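Local coordinates for protein actin depolymerization factor 2 (PDB 2XFA) that binds actin and probably promotes filament disassembly and turnover in the malaria parasite Plasmodium berghei, at residues 56-69 against 133-145. Numbering follows the deposited sequence.
Sequences LDNIIMRIKNNLKN and DINEFEEELKAII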
# COMPACT_ATOMS: atom_id res chain seq x y z
N LEU A 56 3.20 -0.63 14.88
CA LEU A 56 2.29 -0.16 13.84
C LEU A 56 2.64 1.28 13.46
O LEU A 56 2.84 1.63 12.29
CB LEU A 56 0.85 -0.19 14.34
CG LEU A 56 -0.20 0.28 13.33
CD1 LEU A 56 -0.09 -0.52 12.05
CD2 LEU A 56 -1.60 0.17 13.90
N ASP A 57 2.68 2.11 14.48
CA ASP A 57 3.05 3.50 14.32
C ASP A 57 4.39 3.61 13.64
O ASP A 57 4.57 4.44 12.75
CB ASP A 57 3.05 4.14 15.68
CG ASP A 57 1.85 3.68 16.49
OD1 ASP A 57 0.78 4.32 16.36
OD2 ASP A 57 1.95 2.66 17.21
N ASN A 58 5.33 2.74 13.99
CA ASN A 58 6.60 2.77 13.28
C ASN A 58 6.47 2.33 11.84
O ASN A 58 7.15 2.85 10.96
CB ASN A 58 7.67 1.95 14.00
CG ASN A 58 9.02 2.66 14.02
OD1 ASN A 58 9.82 2.54 13.09
ND2 ASN A 58 9.26 3.43 15.08
N ILE A 59 5.59 1.38 11.55
CA ILE A 59 5.52 0.96 10.17
C ILE A 59 4.87 2.05 9.30
O ILE A 59 5.32 2.32 8.20
CB ILE A 59 4.90 -0.46 10.02
CG1 ILE A 59 4.86 -0.87 8.56
CG2 ILE A 59 3.51 -0.51 10.60
CD1 ILE A 59 3.60 -0.48 7.91
N ILE A 60 3.80 2.66 9.82
CA ILE A 60 3.12 3.78 9.19
C ILE A 60 4.09 4.95 8.96
O ILE A 60 4.09 5.57 7.89
CB ILE A 60 1.94 4.25 10.07
CG1 ILE A 60 0.83 3.18 10.12
CG2 ILE A 60 1.39 5.58 9.59
CD1 ILE A 60 -0.14 3.39 11.28
N MET A 61 4.96 5.21 9.94
CA MET A 61 5.97 6.26 9.78
C MET A 61 6.93 5.94 8.64
O MET A 61 7.24 6.81 7.80
CB MET A 61 6.73 6.46 11.09
CG MET A 61 7.82 7.50 11.03
SD MET A 61 8.85 7.40 12.51
CE MET A 61 9.42 5.71 12.40
N ARG A 62 7.40 4.70 8.59
CA ARG A 62 8.32 4.28 7.53
C ARG A 62 7.67 4.36 6.14
O ARG A 62 8.30 4.78 5.18
CB ARG A 62 8.79 2.85 7.79
CG ARG A 62 9.53 2.68 9.10
CD ARG A 62 11.01 2.83 8.93
NE ARG A 62 11.63 1.58 8.53
CZ ARG A 62 12.33 0.80 9.35
NH1 ARG A 62 12.50 1.14 10.62
NH2 ARG A 62 12.86 -0.32 8.89
N ILE A 63 6.42 3.95 6.04
CA ILE A 63 5.72 4.05 4.77
C ILE A 63 5.60 5.50 4.36
O ILE A 63 5.85 5.83 3.21
CB ILE A 63 4.31 3.45 4.83
CG1 ILE A 63 4.38 1.95 5.10
CG2 ILE A 63 3.59 3.69 3.53
CD1 ILE A 63 3.00 1.32 5.29
N LYS A 64 5.22 6.34 5.31
CA LYS A 64 4.99 7.75 5.02
C LYS A 64 6.25 8.42 4.48
O LYS A 64 6.19 9.22 3.56
CB LYS A 64 4.51 8.47 6.28
CG LYS A 64 4.28 9.96 6.08
CD LYS A 64 5.09 10.78 7.07
CE LYS A 64 5.04 12.27 6.73
NZ LYS A 64 5.82 13.09 7.70
N ASN A 65 7.40 8.05 5.01
CA ASN A 65 8.64 8.68 4.58
C ASN A 65 8.98 8.31 3.14
O ASN A 65 9.82 8.96 2.53
CB ASN A 65 9.79 8.32 5.53
CG ASN A 65 9.66 9.03 6.85
OD1 ASN A 65 9.14 10.14 6.92
ND2 ASN A 65 10.13 8.38 7.92
N ASN A 66 8.31 7.29 2.59
CA ASN A 66 8.49 6.91 1.18
C ASN A 66 7.47 7.53 0.22
O ASN A 66 7.51 7.26 -0.98
CB ASN A 66 8.40 5.39 0.99
CG ASN A 66 9.57 4.65 1.62
OD1 ASN A 66 9.42 3.98 2.65
ND2 ASN A 66 10.74 4.74 0.99
N LEU A 67 6.56 8.33 0.75
CA LEU A 67 5.49 8.91 -0.07
C LEU A 67 5.70 10.40 -0.28
O LEU A 67 6.44 11.03 0.46
CB LEU A 67 4.14 8.67 0.61
CG LEU A 67 3.85 7.18 0.85
CD1 LEU A 67 2.54 6.99 1.62
CD2 LEU A 67 3.82 6.42 -0.49
N LYS A 68 5.03 10.97 -1.27
CA LYS A 68 5.11 12.42 -1.50
C LYS A 68 3.73 12.99 -1.76
O LYS A 68 2.83 12.28 -2.14
CB LYS A 68 5.99 12.72 -2.72
CG LYS A 68 7.38 12.09 -2.67
CD LYS A 68 8.27 12.64 -3.79
CE LYS A 68 9.73 12.25 -3.60
NZ LYS A 68 10.61 12.81 -4.68
N ASN A 69 3.60 14.29 -1.60
CA ASN A 69 2.32 14.94 -1.84
C ASN A 69 1.96 15.00 -3.31
O ASN A 69 0.88 15.43 -3.67
CB ASN A 69 2.42 16.36 -1.34
CG ASN A 69 1.39 16.68 -0.32
OD1 ASN A 69 0.61 15.81 0.10
ND2 ASN A 69 1.38 17.94 0.11
N ASP A 133 -3.62 15.36 2.73
CA ASP A 133 -2.27 15.90 2.55
C ASP A 133 -1.27 14.96 3.23
O ASP A 133 -1.59 14.32 4.25
CB ASP A 133 -2.14 17.31 3.15
CG ASP A 133 -0.81 17.98 2.77
OD1 ASP A 133 0.18 17.84 3.53
OD2 ASP A 133 -0.74 18.61 1.70
N ILE A 134 -0.05 14.91 2.70
CA ILE A 134 0.99 14.08 3.28
C ILE A 134 1.14 14.32 4.80
O ILE A 134 1.49 13.39 5.52
CB ILE A 134 2.36 14.29 2.62
CG1 ILE A 134 3.35 13.28 3.18
CG2 ILE A 134 2.90 15.70 2.92
CD1 ILE A 134 3.03 11.87 2.81
N ASN A 135 0.93 15.57 5.26
CA ASN A 135 0.97 15.91 6.69
C ASN A 135 -0.02 15.15 7.59
O ASN A 135 0.18 15.07 8.81
CB ASN A 135 0.72 17.40 6.90
CG ASN A 135 1.89 18.24 6.46
OD1 ASN A 135 3.00 17.73 6.28
ND2 ASN A 135 1.65 19.53 6.28
N GLU A 136 -1.11 14.64 7.02
CA GLU A 136 -2.09 13.93 7.83
C GLU A 136 -2.12 12.43 7.51
O GLU A 136 -2.83 11.69 8.16
CB GLU A 136 -3.49 14.52 7.68
CG GLU A 136 -3.63 15.93 8.20
CD GLU A 136 -3.88 16.92 7.10
OE1 GLU A 136 -3.14 17.93 7.03
OE2 GLU A 136 -4.81 16.70 6.29
N PHE A 137 -1.33 12.01 6.53
CA PHE A 137 -1.27 10.60 6.17
C PHE A 137 -1.26 9.72 7.43
O PHE A 137 -2.11 8.88 7.64
CB PHE A 137 -0.05 10.30 5.29
CG PHE A 137 0.07 8.84 4.88
CD1 PHE A 137 0.89 7.97 5.58
CD2 PHE A 137 -0.65 8.35 3.81
CE1 PHE A 137 0.99 6.62 5.22
CE2 PHE A 137 -0.56 7.00 3.44
CZ PHE A 137 0.27 6.14 4.15
N GLU A 138 -0.28 9.96 8.29
CA GLU A 138 0.02 9.11 9.43
C GLU A 138 -1.14 9.06 10.40
O GLU A 138 -1.49 7.99 10.88
CB GLU A 138 1.28 9.64 10.12
CG GLU A 138 1.98 8.69 11.07
CD GLU A 138 3.27 9.31 11.65
OE1 GLU A 138 4.32 9.26 10.98
OE2 GLU A 138 3.22 9.86 12.78
N GLU A 139 -1.74 10.20 10.70
CA GLU A 139 -2.87 10.22 11.63
C GLU A 139 -4.13 9.61 11.02
O GLU A 139 -4.89 8.93 11.69
CB GLU A 139 -3.15 11.65 12.11
CG GLU A 139 -4.39 11.73 12.99
CD GLU A 139 -4.48 13.01 13.82
OE1 GLU A 139 -4.04 14.08 13.32
OE2 GLU A 139 -5.00 12.94 14.96
N GLU A 140 -4.33 9.85 9.74
CA GLU A 140 -5.52 9.36 9.08
C GLU A 140 -5.47 7.83 8.97
O GLU A 140 -6.44 7.16 9.30
CB GLU A 140 -5.67 10.00 7.70
CG GLU A 140 -7.12 10.17 7.30
CD GLU A 140 -7.31 11.00 6.05
OE1 GLU A 140 -7.62 12.22 6.17
OE2 GLU A 140 -7.18 10.43 4.94
N LEU A 141 -4.36 7.28 8.51
CA LEU A 141 -4.27 5.83 8.38
C LEU A 141 -4.50 5.17 9.74
O LEU A 141 -5.21 4.18 9.83
CB LEU A 141 -2.92 5.39 7.85
CG LEU A 141 -2.69 4.30 6.81
CD1 LEU A 141 -1.31 3.70 7.03
CD2 LEU A 141 -3.76 3.23 6.74
N LYS A 142 -3.88 5.72 10.79
CA LYS A 142 -4.06 5.17 12.13
C LYS A 142 -5.55 5.20 12.54
O LYS A 142 -6.10 4.18 12.97
CB LYS A 142 -3.16 5.88 13.15
CG LYS A 142 -3.13 5.21 14.51
CD LYS A 142 -2.01 5.80 15.39
CE LYS A 142 -2.11 5.35 16.85
NZ LYS A 142 -2.16 3.86 16.99
N ALA A 143 -6.19 6.35 12.34
CA ALA A 143 -7.60 6.53 12.67
C ALA A 143 -8.43 5.51 11.93
O ALA A 143 -9.29 4.86 12.51
CB ALA A 143 -8.05 7.94 12.30
N ILE A 144 -8.18 5.35 10.65
CA ILE A 144 -8.91 4.35 9.88
C ILE A 144 -8.67 2.96 10.45
O ILE A 144 -9.59 2.25 10.82
CB ILE A 144 -8.47 4.38 8.43
CG1 ILE A 144 -9.12 5.57 7.72
CG2 ILE A 144 -8.85 3.08 7.75
CD1 ILE A 144 -8.44 5.92 6.39
N ILE A 145 -7.41 2.58 10.55
CA ILE A 145 -7.11 1.26 11.06
C ILE A 145 -7.80 1.02 12.41
O ILE A 145 -8.44 -0.02 12.61
CB ILE A 145 -5.60 1.03 11.11
CG1 ILE A 145 -5.03 1.14 9.69
CG2 ILE A 145 -5.31 -0.32 11.70
CD1 ILE A 145 -3.55 1.07 9.62
O HOH W 1 4.84 15.50 6.69
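Asn69 ND2 donates to Asp133 OD2 at 2.7 Å, almost within the amide plane but from above the carboxylate plane, while Asn69 OD1 takes the backbone N-H of Ile134 (2.8 Å), which approaches 36° out of the carbonyl plane; both partners belong to the turn that leads into helix 137-145. Asp133 is held in turn by its other oxygen: OD1 accepts from the backbone N of Asn135 and closes an Asx turn. Beyond this polar end, Ile134 CD1 touches both Lys64 CG and Leu67 CB, each at 4.0 Å. The Lys64 chain leaves with CG opposite the backbone nitrogen (chi1 179°), which lays CB and CG along the Phe137 ring, CB 3.7 Å from CD1 of that ring, and a water links Lys64 NZ to Asn135 OD1. Leu67 CD1 sits over one face of Phe137 in a CH-pi contact, 3.8 Å from the ring centroid; Trp97 meets the same ring edge-to-face. In this ADF-homology fold, helices 56-65 and 137-145 pack against each other on one face of the mixed sheet, their axes 9.7 Å apart at closest approach and their directions 137° apart. Ile60 fills the middle of the interface: CG2 presses on Glu138 CG at 3.5 Å, and CG1 meets Leu141 CD1. Toward the far end Leu56 and Ile145 touch loosely, and the Lys142 chain turns at its last torsion to bring NZ 3.0 Å from Asp57 OD1 in a salt bridge whose hydrogen bond is weak.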